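Long-range contacts in 4-alpha-glucanotransferase (Corynebacterium glutamicum, PDB 5B68), which is an amylomaltase, or disproportionating enzyme, that joins an N-terminal beta-sandwich domain to a domain of the TIM-barrel class: residues A[35-40]-A[470-475]; A[114-119]-A[130-135]; A[230-235]-A[672-677]. All coordinates share one frame; numbering follows the deposited sequence.

Interaction 1: residues A[35-40]-A[470-475]; sequences LVKILR and VMPRMQ
Lys37 meets the second segment first, laying its aliphatic chain across the ring of Pro472. The two side chains cross at about a right angle, with Lys37 CB 3.8 Å from Pro472 CG, and the CA atoms of this pair, 6.3 Å apart, mark where helix and strand backbones come nearest. CG of Lys37 stands anti to the carbonyl carbon (chi1 -75°) and the chain runs extended beyond it, carrying CD past the same ring, 4.1 Å from Pro472 CG. The ammonium group ends beside the side-chain amide of Gln475, and Asp33, one helical turn earlier, holds it in a salt bridge. Helix 32-41 and strand 467-472 run nearly perpendicular here, their short axes 98° apart and 8.2 Å at closest approach, consistent with a local contact in which Lys37 and Ile38 meet Val470 and Pro472. The strand belongs to a four-stranded antiparallel sheet and leads into a type II beta turn from Pro472 to Gln475, closed by Gln475 N to Pro472 O at 3.1 Å; that turn brings Gln475 back beside Lys37. Ile38 reaches the strand mainly with CD1. This methyl lies 4.0 Å from Pro472 CD and 4.2 Å from Val470 CG2, thus touching the two strand residues that point toward the helix. Ile483, on the adjacent strand 481-484, touches both Ile38 and Val470 and continues the apolar layer.

Interaction 2: residues A[114-119]-A[130-135]; sequences VENWTA and EASFKI
Val114 and Ser132 bring the backbones together, their CA atoms 5.4 Å apart, and the segments run roughly antiparallel, with end-to-end directions 155° apart. Val114 N donates to Ser132 O in a nearly straight bond (N-H...O 172°). Beside it, Val114 CG2 packs on Ser132 CB at 3.7 Å, while CG1 rests against Lys134 CE. Beyond this pair the link passes to side chains. Within the N-terminal beta-sandwich domain, the loop between strands 108-114 and 121-123 runs beside strand 126-134. Asn116 is central: CG anti to the backbone N (chi1 -180°) brings its amide to strand 126-134. ND2 gives one hydrogen to Ser132 OG and the other to Glu130 OE1, each at 2.9 Å; the carboxylate oxygen lies in the amide plane and accepts on its anti lone pair. OD1 accepts from Thr118 N at 2.7 Å, forming an Asx turn that fixes the amide's orientation. Thr118 OG1 donates to the same Glu130 OE1 from above the carboxylate plane, at 2.9 Å, giving that oxygen two donors. One water joins Thr118 O to Glu130 N; another donates to Glu115 O, and its link to Ser132 OG is doubtful.

Interaction 3: residues A[230-235]-A[672-677]; sequences TEDSPY and NWCIPL
Trp673 presents one face of its indole to the backbone of Ser233 and the ring of Pro234, and this is the tightly packed part of the contact. Ser233 CA stands 3.8 Å from the centroid of the five-membered ring, only 20° off its normal, and Pro234 CD lies over the six-membered ring of the same indole; both are CH-pi contacts on one face. Beside them Ser233 OG sits 3.4 Å above the indole plane, toward the rim. That hydroxyl accepts from Tyr235 N at 3.0 Å, forming an ST turn in the part of the chain that lies over this face, while Glu231 OE2 receives Ser233 N. At the outer end of the indole, CH2 of Trp673 meets the edge of the Tyr235 ring, 3.7 Å from CD2. The planes of these two rings stand at 47°, an oblique pair. The CA atoms of Asp232 and Trp673 are 5.9 Å apart, the nearest across the segments, and Asp232 O touches Trp673 CB.

The looser part surrounds the carboxylate of Asp232. Here OD2 lies 3.5 Å from Cys674 SG, and a water donates to both Asp232 OD2 and Asn672 O, bridging the two segments where their own polar atoms do not bond directly. OD1 instead forms a salt bridge with Arg286, whose guanidinium also donates to Trp673 O, so one arginine serves both segments.

A bound BTB molecule about 3 Å from the Tyr235 side chain and a sulfate about 4 Å from that of Trp673, both probably from the crystallisation liquor, suggest a pocket beside the aromatic pair. Tyr235 OH bonds to Asp386 on strand 382-387 of the parallel barrel sheet, and the contact thus joins the loop after strand 215-218 to the loop after helix 650-654, beside Arg286 at the start of helix 286-301.

In the fold
Interaction 1 is the most buried of the three, whereas interactions 2 and 3 are only partly buried. Interaction 2 lies farthest out, about 39 Å from the centre of the chain against 16 Å for interaction 3, and the two sit on opposite sides of that centre. None shares a helix or strand with another. Their chemistry differs accordingly: interaction 1 relies largely on aliphatic packing of a helix against a sheet, interaction 2 on direct and water-borne hydrogen bonds within the beta sandwich, and interaction 3 on aromatic and CH-pi contacts between loops. Interactions 1 and 3 alternate along the sequence, while interaction 2 is nested within the span closed by interaction 1.

Interaction 1: residues A[35-40]-A[470-475]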
ATOM      1  N   LEU A  35      11.613  16.009  19.984  1.00 27.08           N
ATOM      2  CA  LEU A  35      11.315  14.893  20.865  1.00 27.86           C
ATOM      3  C   LEU A  35      10.032  15.159  21.649  1.00 29.06           C
ATOM      4  O   LEU A  35       9.159  14.308  21.728  1.00 26.05           O
ATOM      5  CB  LEU A  35      12.460  14.626  21.818  1.00 25.67           C
ATOM      6  CG  LEU A  35      13.739  14.057  21.159  1.00 26.61           C
ATOM      7  CD1 LEU A  35      14.843  13.923  22.209  1.00 25.75           C
ATOM      8  CD2 LEU A  35      13.547  12.749  20.362  1.00 23.88           C
ATOM      9  N   VAL A  36       9.963  16.328  22.250  1.00 27.60           N
ATOM     10  CA  VAL A  36       8.794  16.701  23.016  1.00 27.54           C
ATOM     11  C   VAL A  36       7.553  16.686  22.161  1.00 23.44           C
ATOM     12  O   VAL A  36       6.494  16.200  22.625  1.00 26.03           O
ATOM     13  CB  VAL A  36       9.028  18.084  23.725  1.00 27.11           C
ATOM     14  CG1 VAL A  36       7.767  18.607  24.340  1.00 29.81           C
ATOM     15  CG2 VAL A  36      10.129  17.966  24.778  1.00 26.66           C
ATOM     16  N   LYS A  37       7.606  17.242  20.952  1.00 24.05           N
ATOM     17  CA  LYS A  37       6.374  17.338  20.137  1.00 24.67           C
ATOM     18  C   LYS A  37       5.920  15.943  19.636  1.00 22.66           C
ATOM     19  O   LYS A  37       4.749  15.668  19.565  1.00 23.17           O
ATOM     20  CB  LYS A  37       6.566  18.253  18.932  1.00 26.32           C
ATOM     21  CG  LYS A  37       6.567  19.696  19.385  1.00 28.18           C
ATOM     22  CD  LYS A  37       7.038  20.633  18.297  1.00 26.77           C
ATOM     23  CE  LYS A  37       6.681  22.067  18.691  1.00 28.91           C
ATOM     24  NZ  LYS A  37       7.499  22.999  17.831  1.00 31.85           N
ATOM     25  N   ILE A  38       6.865  15.077  19.332  1.00 22.65           N
ATOM     26  CA  ILE A  38       6.507  13.717  18.904  1.00 20.47           C
ATOM     27  C   ILE A  38       6.002  12.932  20.119  1.00 21.42           C
ATOM     28  O   ILE A  38       4.999  12.277  20.006  1.00 19.61           O
ATOM     29  CB  ILE A  38       7.682  12.991  18.228  1.00 21.62           C
ATOM     30  CG1 ILE A  38       8.059  13.757  16.955  1.00 21.89           C
ATOM     31  CG2 ILE A  38       7.299  11.526  17.874  1.00 20.86           C
ATOM     32  CD1 ILE A  38       6.919  13.953  16.005  1.00 21.57           C
ATOM     33  N   LEU A  39       6.626  13.076  21.280  1.00 21.57           N
ATOM     34  CA  LEU A  39       6.074  12.433  22.501  1.00 21.92           C
ATOM     35  C   LEU A  39       4.642  12.877  22.806  1.00 23.27           C
ATOM     36  O   LEU A  39       3.785  12.065  23.102  1.00 24.29           O
ATOM     37  CB  LEU A  39       6.988  12.671  23.675  1.00 23.44           C
ATOM     38  CG  LEU A  39       8.274  11.854  23.565  1.00 19.62           C
ATOM     39  CD1 LEU A  39       9.361  12.365  24.512  1.00 19.89           C
ATOM     40  CD2 LEU A  39       8.034  10.396  23.918  1.00 19.87           C
ATOM     41  N   ARG A  40       4.386  14.162  22.675  1.00 21.41           N
ATOM     42  CA  ARG A  40       3.032  14.696  22.865  1.00 26.90           C
ATOM     43  C   ARG A  40       2.042  14.198  21.818  1.00 24.23           C
ATOM     44  O   ARG A  40       0.898  13.800  22.188  1.00 24.51           O
ATOM     45  CB  ARG A  40       3.086  16.218  22.883  1.00 29.85           C
ATOM     46  CG  ARG A  40       3.673  16.822  24.159  1.00 35.11           C
ATOM     47  CD  ARG A  40       3.849  18.363  24.093  1.00 43.98           C
ATOM     48  NE  ARG A  40       2.631  19.032  23.656  1.00 51.41           N
ATOM     49  CZ  ARG A  40       1.469  19.066  24.325  1.00 68.93           C
ATOM     50  NH1 ARG A  40       0.436  19.711  23.782  1.00 83.86           N
ATOM     51  NH2 ARG A  40       1.291  18.469  25.510  1.00 67.05           N
ATOM     52  N   VAL A 470       8.651  10.686  10.779  1.00 21.16           N
ATOM     53  CA  VAL A 470       7.535  11.575  11.063  1.00 21.96           C
ATOM     54  C   VAL A 470       8.045  12.935  11.515  1.00 23.71           C
ATOM     55  O   VAL A 470       9.093  13.023  12.183  1.00 22.72           O
ATOM     56  CB  VAL A 470       6.598  10.996  12.184  1.00 22.28           C
ATOM     57  CG1 VAL A 470       5.938   9.726  11.696  1.00 23.27           C
ATOM     58  CG2 VAL A 470       7.333  10.696  13.466  1.00 22.63           C
ATOM     59  N   MET A 471       7.231  13.961  11.282  1.00 23.64           N
ATOM     60  CA  MET A 471       7.537  15.301  11.723  1.00 26.05           C
ATOM     61  C   MET A 471       6.318  15.862  12.402  1.00 23.70           C
ATOM     62  O   MET A 471       5.218  15.423  12.130  1.00 24.15           O
ATOM     63  CB  MET A 471       7.918  16.142  10.501  1.00 25.76           C
ATOM     64  CG  MET A 471       6.744  16.323   9.546  1.00 28.14           C
ATOM     65  SD  MET A 471       7.252  16.559   7.844  1.00 28.68           S
ATOM     66  CE  MET A 471       7.803  14.873   7.540  1.00 30.79           C
ATOM     67  N   PRO A 472       6.494  16.786  13.374  1.00 22.95           N
ATOM     68  CA  PRO A 472       5.301  17.427  13.936  1.00 24.20           C
ATOM     69  C   PRO A 472       4.503  18.040  12.793  1.00 24.11           C
ATOM     70  O   PRO A 472       5.084  18.557  11.832  1.00 26.60           O
ATOM     71  CB  PRO A 472       5.891  18.512  14.830  1.00 24.27           C
ATOM     72  CG  PRO A 472       7.225  18.023  15.188  1.00 24.37           C
ATOM     73  CD  PRO A 472       7.744  17.272  14.011  1.00 22.75           C
ATOM     74  N   ARG A 473       3.197  17.945  12.867  1.00 25.41           N
ATOM     75  CA  ARG A 473       2.399  18.299  11.735  1.00 26.95           C
ATOM     76  C   ARG A 473       2.632  19.773  11.417  1.00 31.74           C
ATOM     77  O   ARG A 473       2.714  20.585  12.304  1.00 30.24           O
ATOM     78  CB  ARG A 473       0.930  18.009  12.012  1.00 27.80           C
ATOM     79  CG  ARG A 473       0.067  18.043  10.775  1.00 30.50           C
ATOM     80  CD  ARG A 473      -1.223  17.287  10.965  1.00 29.71           C
ATOM     81  NE  ARG A 473      -1.061  15.863  10.750  1.00 26.65           N
ATOM     82  CZ  ARG A 473      -0.979  15.297   9.561  1.00 29.00           C
ATOM     83  NH1 ARG A 473      -1.038  16.034   8.473  1.00 25.52           N
ATOM     84  NH2 ARG A 473      -0.838  13.994   9.463  1.00 24.35           N
ATOM     85  N   MET A 474       2.753  20.081  10.137  1.00 32.53           N
ATOM     86  CA  MET A 474       2.945  21.445   9.633  1.00 35.58           C
ATOM     87  C   MET A 474       4.367  21.978   9.777  1.00 33.62           C
ATOM     88  O   MET A 474       4.621  23.133   9.521  1.00 38.58           O
ATOM     89  CB  MET A 474       1.950  22.429  10.238  1.00 40.93           C
ATOM     90  CG  MET A 474       0.575  22.434   9.587  1.00 48.62           C
ATOM     91  SD  MET A 474       0.477  23.058   7.896  1.00 55.27           S
ATOM     92  CE  MET A 474       1.001  24.754   8.041  1.00 52.96           C
ATOM     93  N   GLN A 475       5.293  21.115  10.149  1.00 29.02           N
ATOM     94  CA  GLN A 475       6.689  21.480  10.230  1.00 29.25           C
ATOM     95  C   GLN A 475       7.459  20.868   9.081  1.00 31.20           C
ATOM     96  O   GLN A 475       7.000  19.954   8.436  1.00 31.74           O
ATOM     97  CB  GLN A 475       7.307  21.035  11.552  1.00 31.17           C
ATOM     98  CG  GLN A 475       6.812  21.794  12.759  1.00 30.42           C
ATOM     99  CD  GLN A 475       7.698  21.609  13.959  1.00 30.72           C
ATOM    100  OE1 GLN A 475       8.753  21.012  13.867  1.00 31.89           O
ATOM    101  NE2 GLN A 475       7.274  22.127  15.084  1.00 28.50           N
TER

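Interaction 2: residues A[114-119]-A[130-135]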
ATOM      1  N   VAL A 114       5.292 -20.341  33.949  1.00 22.28           N
ATOM      2  CA  VAL A 114       6.749 -20.513  34.054  1.00 22.97           C
ATOM      3  C   VAL A 114       7.362 -19.576  35.044  1.00 24.59           C
ATOM      4  O   VAL A 114       6.758 -18.624  35.487  1.00 22.88           O
ATOM      5  CB  VAL A 114       7.491 -20.399  32.684  1.00 28.18           C
ATOM      6  CG1 VAL A 114       7.097 -21.501  31.702  1.00 31.74           C
ATOM      7  CG2 VAL A 114       7.247 -19.078  32.041  1.00 27.41           C
ATOM      8  N   GLU A 115       8.625 -19.805  35.388  1.00 24.94           N
ATOM      9  CA  GLU A 115       9.261 -19.080  36.464  1.00 25.87           C
ATOM     10  C   GLU A 115       9.275 -17.555  36.144  1.00 24.18           C
ATOM     11  O   GLU A 115       9.504 -17.126  35.001  1.00 22.96           O
ATOM     12  CB  GLU A 115      10.730 -19.550  36.658  1.00 30.46           C
ATOM     13  CG  GLU A 115      11.581 -19.183  35.429  1.00 38.45           C
ATOM     14  CD  GLU A 115      12.830 -20.008  35.218  1.00 44.04           C
ATOM     15  OE1 GLU A 115      12.711 -21.219  34.943  1.00 37.51           O
ATOM     16  OE2 GLU A 115      13.938 -19.396  35.276  1.00 47.34           O
ATOM     17  N   ASN A 116       8.964 -16.782  37.161  1.00 22.86           N
ATOM     18  CA  ASN A 116       9.027 -15.328  37.117  1.00 24.04           C
ATOM     19  C   ASN A 116       9.563 -14.811  38.430  1.00 24.41           C
ATOM     20  O   ASN A 116       8.947 -14.911  39.501  1.00 26.75           O
ATOM     21  CB  ASN A 116       7.662 -14.725  36.764  1.00 22.84           C
ATOM     22  CG  ASN A 116       7.678 -13.208  36.699  1.00 25.56           C
ATOM     23  OD1 ASN A 116       8.115 -12.518  37.629  1.00 24.87           O
ATOM     24  ND2 ASN A 116       7.234 -12.669  35.549  1.00 27.61           N
ATOM     25  N   TRP A 117      10.672 -14.106  38.310  1.00 28.00           N
ATOM     26  CA  TRP A 117      11.410 -13.646  39.462  1.00 29.53           C
ATOM     27  C   TRP A 117      11.098 -12.274  39.866  1.00 29.44           C
ATOM     28  O   TRP A 117      11.658 -11.798  40.849  1.00 30.78           O
ATOM     29  CB  TRP A 117      12.903 -13.783  39.182  1.00 34.46           C
ATOM     30  CG  TRP A 117      13.278 -15.210  38.810  1.00 37.81           C
ATOM     31  CD1 TRP A 117      13.871 -15.627  37.654  1.00 39.71           C
ATOM     32  CD2 TRP A 117      13.012 -16.390  39.574  1.00 36.64           C
ATOM     33  NE1 TRP A 117      14.033 -16.974  37.678  1.00 42.44           N
ATOM     34  CE2 TRP A 117      13.500 -17.471  38.841  1.00 41.78           C
ATOM     35  CE3 TRP A 117      12.382 -16.633  40.786  1.00 34.48           C
ATOM     36  CZ2 TRP A 117      13.421 -18.772  39.300  1.00 38.29           C
ATOM     37  CZ3 TRP A 117      12.282 -17.921  41.229  1.00 39.48           C
ATOM     38  CH2 TRP A 117      12.823 -18.975  40.511  1.00 38.18           C
ATOM     39  N   THR A 118      10.187 -11.608  39.174  1.00 28.11           N
ATOM     40  CA  THR A 118       9.908 -10.182  39.484  1.00 27.97           C
ATOM     41  C   THR A 118       9.233  -9.955  40.827  1.00 26.86           C
ATOM     42  O   THR A 118       8.243 -10.608  41.154  1.00 25.48           O
ATOM     43  CB  THR A 118       9.048  -9.574  38.357  1.00 29.09           C
ATOM     44  OG1 THR A 118       9.708  -9.823  37.105  1.00 28.02           O
ATOM     45  CG2 THR A 118       8.810  -8.059  38.551  1.00 29.44           C
ATOM     46  N   ALA A 119       9.736  -8.966  41.578  1.00 28.05           N
ATOM     47  CA  ALA A 119       9.209  -8.618  42.894  1.00 30.88           C
ATOM     48  C   ALA A 119       7.887  -7.852  42.733  1.00 26.01           C
ATOM     49  O   ALA A 119       7.811  -7.020  41.810  1.00 28.51           O
ATOM     50  CB  ALA A 119      10.214  -7.712  43.630  1.00 30.08           C
ATOM     51  N   GLU A 130       3.600  -9.963  39.408  1.00 20.66           N
ATOM     52  CA  GLU A 130       3.789 -10.385  38.053  1.00 22.41           C
ATOM     53  C   GLU A 130       3.942 -11.902  37.989  1.00 23.32           C
ATOM     54  O   GLU A 130       4.690 -12.461  38.781  1.00 27.02           O
ATOM     55  CB  GLU A 130       5.038  -9.713  37.521  1.00 23.33           C
ATOM     56  CG  GLU A 130       5.271  -9.940  36.029  1.00 23.89           C
ATOM     57  CD  GLU A 130       6.451  -9.172  35.478  1.00 25.52           C
ATOM     58  OE1 GLU A 130       7.511  -9.789  35.222  1.00 24.20           O
ATOM     59  OE2 GLU A 130       6.376  -7.960  35.326  1.00 23.40           O
ATOM     60  N   ALA A 131       3.331 -12.544  36.998  1.00 19.79           N
ATOM     61  CA  ALA A 131       3.561 -13.970  36.661  1.00 20.42           C
ATOM     62  C   ALA A 131       3.883 -14.107  35.186  1.00 22.30           C
ATOM     63  O   ALA A 131       3.679 -13.176  34.426  1.00 21.43           O
ATOM     64  CB  ALA A 131       2.334 -14.755  37.030  1.00 22.09           C
ATOM     65  N   SER A 132       4.513 -15.206  34.810  1.00 22.49           N
ATOM     66  CA  SER A 132       4.814 -15.514  33.402  1.00 21.43           C
ATOM     67  C   SER A 132       4.112 -16.742  32.947  1.00 20.39           C
ATOM     68  O   SER A 132       3.979 -17.785  33.687  1.00 19.57           O
ATOM     69  CB  SER A 132       6.319 -15.625  33.119  1.00 20.94           C
ATOM     70  OG  SER A 132       7.037 -14.389  33.239  1.00 21.95           O
ATOM     71  N   PHE A 133       3.569 -16.685  31.740  1.00 19.82           N
ATOM     72  CA  PHE A 133       2.918 -17.855  31.140  1.00 19.20           C
ATOM     73  C   PHE A 133       3.464 -18.063  29.724  1.00 22.08           C
ATOM     74  O   PHE A 133       3.974 -17.134  29.089  1.00 23.60           O
ATOM     75  CB  PHE A 133       1.402 -17.747  31.097  1.00 20.79           C
ATOM     76  CG  PHE A 133       0.769 -17.682  32.455  1.00 20.69           C
ATOM     77  CD1 PHE A 133       0.676 -16.463  33.100  1.00 21.53           C
ATOM     78  CD2 PHE A 133       0.324 -18.810  33.102  1.00 22.04           C
ATOM     79  CE1 PHE A 133       0.140 -16.365  34.365  1.00 25.28           C
ATOM     80  CE2 PHE A 133      -0.244 -18.728  34.370  1.00 21.95           C
ATOM     81  CZ  PHE A 133      -0.358 -17.504  35.002  1.00 21.34           C
ATOM     82  N   LYS A 134       3.359 -19.298  29.274  1.00 20.59           N
ATOM     83  CA  LYS A 134       3.929 -19.776  28.045  1.00 23.57           C
ATOM     84  C   LYS A 134       2.828 -20.326  27.191  1.00 20.59           C
ATOM     85  O   LYS A 134       2.015 -21.173  27.607  1.00 23.33           O
ATOM     86  CB  LYS A 134       4.920 -20.899  28.382  1.00 25.34           C
ATOM     87  CG  LYS A 134       5.855 -21.271  27.290  1.00 31.26           C
ATOM     88  CD  LYS A 134       6.968 -22.206  27.796  1.00 34.76           C
ATOM     89  CE  LYS A 134       6.441 -23.446  28.496  1.00 38.73           C
ATOM     90  NZ  LYS A 134       7.555 -24.323  29.012  1.00 45.63           N
ATOM     91  N   ILE A 135       2.746 -19.855  25.959  1.00 22.05           N
ATOM     92  CA  ILE A 135       1.824 -20.438  25.030  1.00 22.36           C
ATOM     93  C   ILE A 135       2.334 -21.796  24.470  1.00 21.97           C
ATOM     94  O   ILE A 135       3.539 -21.978  24.380  1.00 23.53           O
ATOM     95  CB  ILE A 135       1.432 -19.493  23.866  1.00 21.42           C
ATOM     96  CG1 ILE A 135       2.616 -19.220  22.933  1.00 22.26           C
ATOM     97  CG2 ILE A 135       0.932 -18.164  24.404  1.00 22.70           C
ATOM     98  CD1 ILE A 135       2.177 -18.399  21.703  1.00 20.08           C
TER
HETATM   99  O   HOH W   1       9.543 -14.741  33.411  1.00 38.44           O
HETATM  100  O   HOH W   2       5.413 -10.233  41.645  1.00 23.72           O

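Interaction 3: residues A[230-235]-A[672-677]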
ATOM      1  N   THR A 230     -12.474  14.859  -6.169  1.00 30.70           N
ATOM      2  CA  THR A 230     -11.821  13.684  -5.603  1.00 32.13           C
ATOM      3  C   THR A 230     -10.301  13.718  -5.940  1.00 33.07           C
ATOM      4  O   THR A 230      -9.893  14.345  -6.922  1.00 36.45           O
ATOM      5  CB  THR A 230     -12.571  12.384  -6.006  1.00 34.13           C
ATOM      6  OG1 THR A 230     -12.126  11.309  -5.168  1.00 35.29           O
ATOM      7  CG2 THR A 230     -12.372  12.045  -7.473  1.00 35.42           C
ATOM      8  N   GLU A 231      -9.508  13.120  -5.063  1.00 31.95           N
ATOM      9  CA  GLU A 231      -8.045  13.048  -5.164  1.00 33.24           C
ATOM     10  C   GLU A 231      -7.634  12.238  -6.386  1.00 32.93           C
ATOM     11  O   GLU A 231      -8.075  11.104  -6.550  1.00 30.63           O
ATOM     12  CB  GLU A 231      -7.496  12.360  -3.882  1.00 30.91           C
ATOM     13  CG  GLU A 231      -6.018  12.130  -3.760  1.00 34.08           C
ATOM     14  CD  GLU A 231      -5.201  13.390  -3.995  1.00 37.92           C
ATOM     15  OE1 GLU A 231      -5.481  14.413  -3.312  1.00 33.04           O
ATOM     16  OE2 GLU A 231      -4.311  13.371  -4.876  1.00 33.18           O
ATOM     17  N   ASP A 232      -6.816  12.831  -7.249  1.00 33.82           N
ATOM     18  CA  ASP A 232      -6.215  12.086  -8.392  1.00 30.48           C
ATOM     19  C   ASP A 232      -5.226  10.983  -7.949  1.00 27.98           C
ATOM     20  O   ASP A 232      -5.188   9.898  -8.541  1.00 26.10           O
ATOM     21  CB  ASP A 232      -5.432  13.051  -9.292  1.00 31.72           C
ATOM     22  CG  ASP A 232      -6.323  14.014 -10.101  1.00 31.34           C
ATOM     23  OD1 ASP A 232      -7.444  13.710 -10.473  1.00 30.40           O
ATOM     24  OD2 ASP A 232      -5.816  15.096 -10.449  1.00 36.68           O
ATOM     25  N   SER A 233      -4.376  11.284  -6.968  1.00 24.98           N
ATOM     26  CA  SER A 233      -3.384  10.297  -6.499  1.00 21.84           C
ATOM     27  C   SER A 233      -3.971   9.048  -5.853  1.00 27.50           C
ATOM     28  O   SER A 233      -4.613   9.109  -4.809  1.00 23.45           O
ATOM     29  CB  SER A 233      -2.391  10.893  -5.546  1.00 22.48           C
ATOM     30  OG  SER A 233      -1.379   9.964  -5.229  1.00 23.83           O
ATOM     31  N   PRO A 234      -3.639   7.883  -6.392  1.00 26.42           N
ATOM     32  CA  PRO A 234      -4.041   6.702  -5.659  1.00 25.01           C
ATOM     33  C   PRO A 234      -3.334   6.547  -4.306  1.00 23.90           C
ATOM     34  O   PRO A 234      -3.731   5.676  -3.522  1.00 20.48           O
ATOM     35  CB  PRO A 234      -3.624   5.567  -6.578  1.00 27.06           C
ATOM     36  CG  PRO A 234      -3.450   6.156  -7.908  1.00 25.71           C
ATOM     37  CD  PRO A 234      -3.011   7.554  -7.687  1.00 25.58           C
ATOM     38  N   TYR A 235      -2.306   7.361  -4.049  1.00 23.31           N
ATOM     39  CA  TYR A 235      -1.467   7.202  -2.898  1.00 26.22           C
ATOM     40  C   TYR A 235      -1.879   8.192  -1.790  1.00 24.32           C
ATOM     41  O   TYR A 235      -1.252   8.234  -0.748  1.00 24.10           O
ATOM     42  CB  TYR A 235       0.040   7.319  -3.265  1.00 26.98           C
ATOM     43  CG  TYR A 235       0.547   6.117  -4.092  1.00 26.40           C
ATOM     44  CD1 TYR A 235       0.945   4.946  -3.465  1.00 28.38           C
ATOM     45  CD2 TYR A 235       0.576   6.156  -5.525  1.00 27.27           C
ATOM     46  CE1 TYR A 235       1.351   3.817  -4.197  1.00 27.66           C
ATOM     47  CE2 TYR A 235       0.971   5.055  -6.261  1.00 24.98           C
ATOM     48  CZ  TYR A 235       1.370   3.897  -5.611  1.00 29.49           C
ATOM     49  OH  TYR A 235       1.814   2.815  -6.349  1.00 29.32           O
ATOM     50  N   ASN A 672      -0.217  14.661 -12.946  1.00 28.09           N
ATOM     51  CA  ASN A 672       0.124  13.378 -12.384  1.00 29.00           C
ATOM     52  C   ASN A 672      -1.149  12.580 -12.212  1.00 30.31           C
ATOM     53  O   ASN A 672      -2.184  13.118 -11.867  1.00 29.09           O
ATOM     54  CB  ASN A 672       0.799  13.539 -11.020  1.00 30.72           C
ATOM     55  CG  ASN A 672       2.100  14.296 -11.095  1.00 32.73           C
ATOM     56  OD1 ASN A 672       2.973  13.953 -11.860  1.00 31.18           O
ATOM     57  ND2 ASN A 672       2.231  15.327 -10.285  1.00 29.19           N
ATOM     58  N   TRP A 673      -1.063  11.304 -12.549  1.00 25.40           N
ATOM     59  CA  TRP A 673      -2.128  10.351 -12.333  1.00 26.21           C
ATOM     60  C   TRP A 673      -3.302  10.530 -13.280  1.00 22.51           C
ATOM     61  O   TRP A 673      -4.341   9.964 -13.077  1.00 24.49           O
ATOM     62  CB  TRP A 673      -2.597  10.386 -10.891  1.00 24.26           C
ATOM     63  CG  TRP A 673      -1.493  10.424  -9.914  1.00 25.66           C
ATOM     64  CD1 TRP A 673      -1.171  11.450  -9.096  1.00 25.37           C
ATOM     65  CD2 TRP A 673      -0.556   9.386  -9.638  1.00 25.54           C
ATOM     66  NE1 TRP A 673      -0.101  11.125  -8.331  1.00 26.71           N
ATOM     67  CE2 TRP A 673       0.303   9.861  -8.649  1.00 25.71           C
ATOM     68  CE3 TRP A 673      -0.354   8.099 -10.142  1.00 24.48           C
ATOM     69  CZ2 TRP A 673       1.345   9.111  -8.151  1.00 26.29           C
ATOM     70  CZ3 TRP A 673       0.676   7.359  -9.640  1.00 26.17           C
ATOM     71  CH2 TRP A 673       1.515   7.863  -8.655  1.00 25.55           C
ATOM     72  N   CYS A 674      -3.112  11.347 -14.299  1.00 25.66           N
ATOM     73  CA  CYS A 674      -4.148  11.652 -15.276  1.00 23.51           C
ATOM     74  C   CYS A 674      -3.812  11.358 -16.744  1.00 24.62           C
ATOM     75  O   CYS A 674      -4.500  11.821 -17.623  1.00 24.60           O
ATOM     76  CB  CYS A 674      -4.549  13.114 -15.155  1.00 26.66           C
ATOM     77  SG  CYS A 674      -5.164  13.538 -13.514  1.00 28.90           S
ATOM     78  N   ILE A 675      -2.741  10.617 -16.986  1.00 26.44           N
ATOM     79  CA  ILE A 675      -2.222  10.439 -18.337  1.00 27.38           C
ATOM     80  C   ILE A 675      -2.752   9.148 -18.951  1.00 28.20           C
ATOM     81  O   ILE A 675      -2.336   8.084 -18.564  1.00 25.89           O
ATOM     82  CB  ILE A 675      -0.679  10.372 -18.310  1.00 30.63           C
ATOM     83  CG1 ILE A 675      -0.073  11.593 -17.607  1.00 31.43           C
ATOM     84  CG2 ILE A 675      -0.107  10.189 -19.701  1.00 30.86           C
ATOM     85  CD1 ILE A 675      -0.394  12.926 -18.239  1.00 30.35           C
ATOM     86  N   PRO A 676      -3.656   9.258 -19.920  1.00 27.95           N
ATOM     87  CA  PRO A 676      -4.238   8.055 -20.583  1.00 24.67           C
ATOM     88  C   PRO A 676      -3.221   7.271 -21.414  1.00 25.29           C
ATOM     89  O   PRO A 676      -2.190   7.832 -21.855  1.00 25.63           O
ATOM     90  CB  PRO A 676      -5.290   8.615 -21.486  1.00 26.75           C
ATOM     91  CG  PRO A 676      -4.740   9.934 -21.871  1.00 25.15           C
ATOM     92  CD  PRO A 676      -4.031  10.478 -20.670  1.00 28.84           C
ATOM     93  N   LEU A 677      -3.446   5.978 -21.553  1.00 24.68           N
ATOM     94  CA  LEU A 677      -2.466   5.095 -22.232  1.00 23.03           C
ATOM     95  C   LEU A 677      -2.426   5.496 -23.718  1.00 23.55           C
ATOM     96  O   LEU A 677      -3.457   5.451 -24.400  1.00 22.99           O
ATOM     97  CB  LEU A 677      -2.915   3.621 -22.093  1.00 24.14           C
ATOM     98  CG  LEU A 677      -1.936   2.570 -22.670  1.00 24.12           C
ATOM     99  CD1 LEU A 677      -0.639   2.536 -21.879  1.00 24.44           C
ATOM    100  CD2 LEU A 677      -2.625   1.194 -22.763  1.00 24.78           C
TER
HETATM  101  O   HOH W   3      -2.856  15.466 -10.779  1.00 27.86           O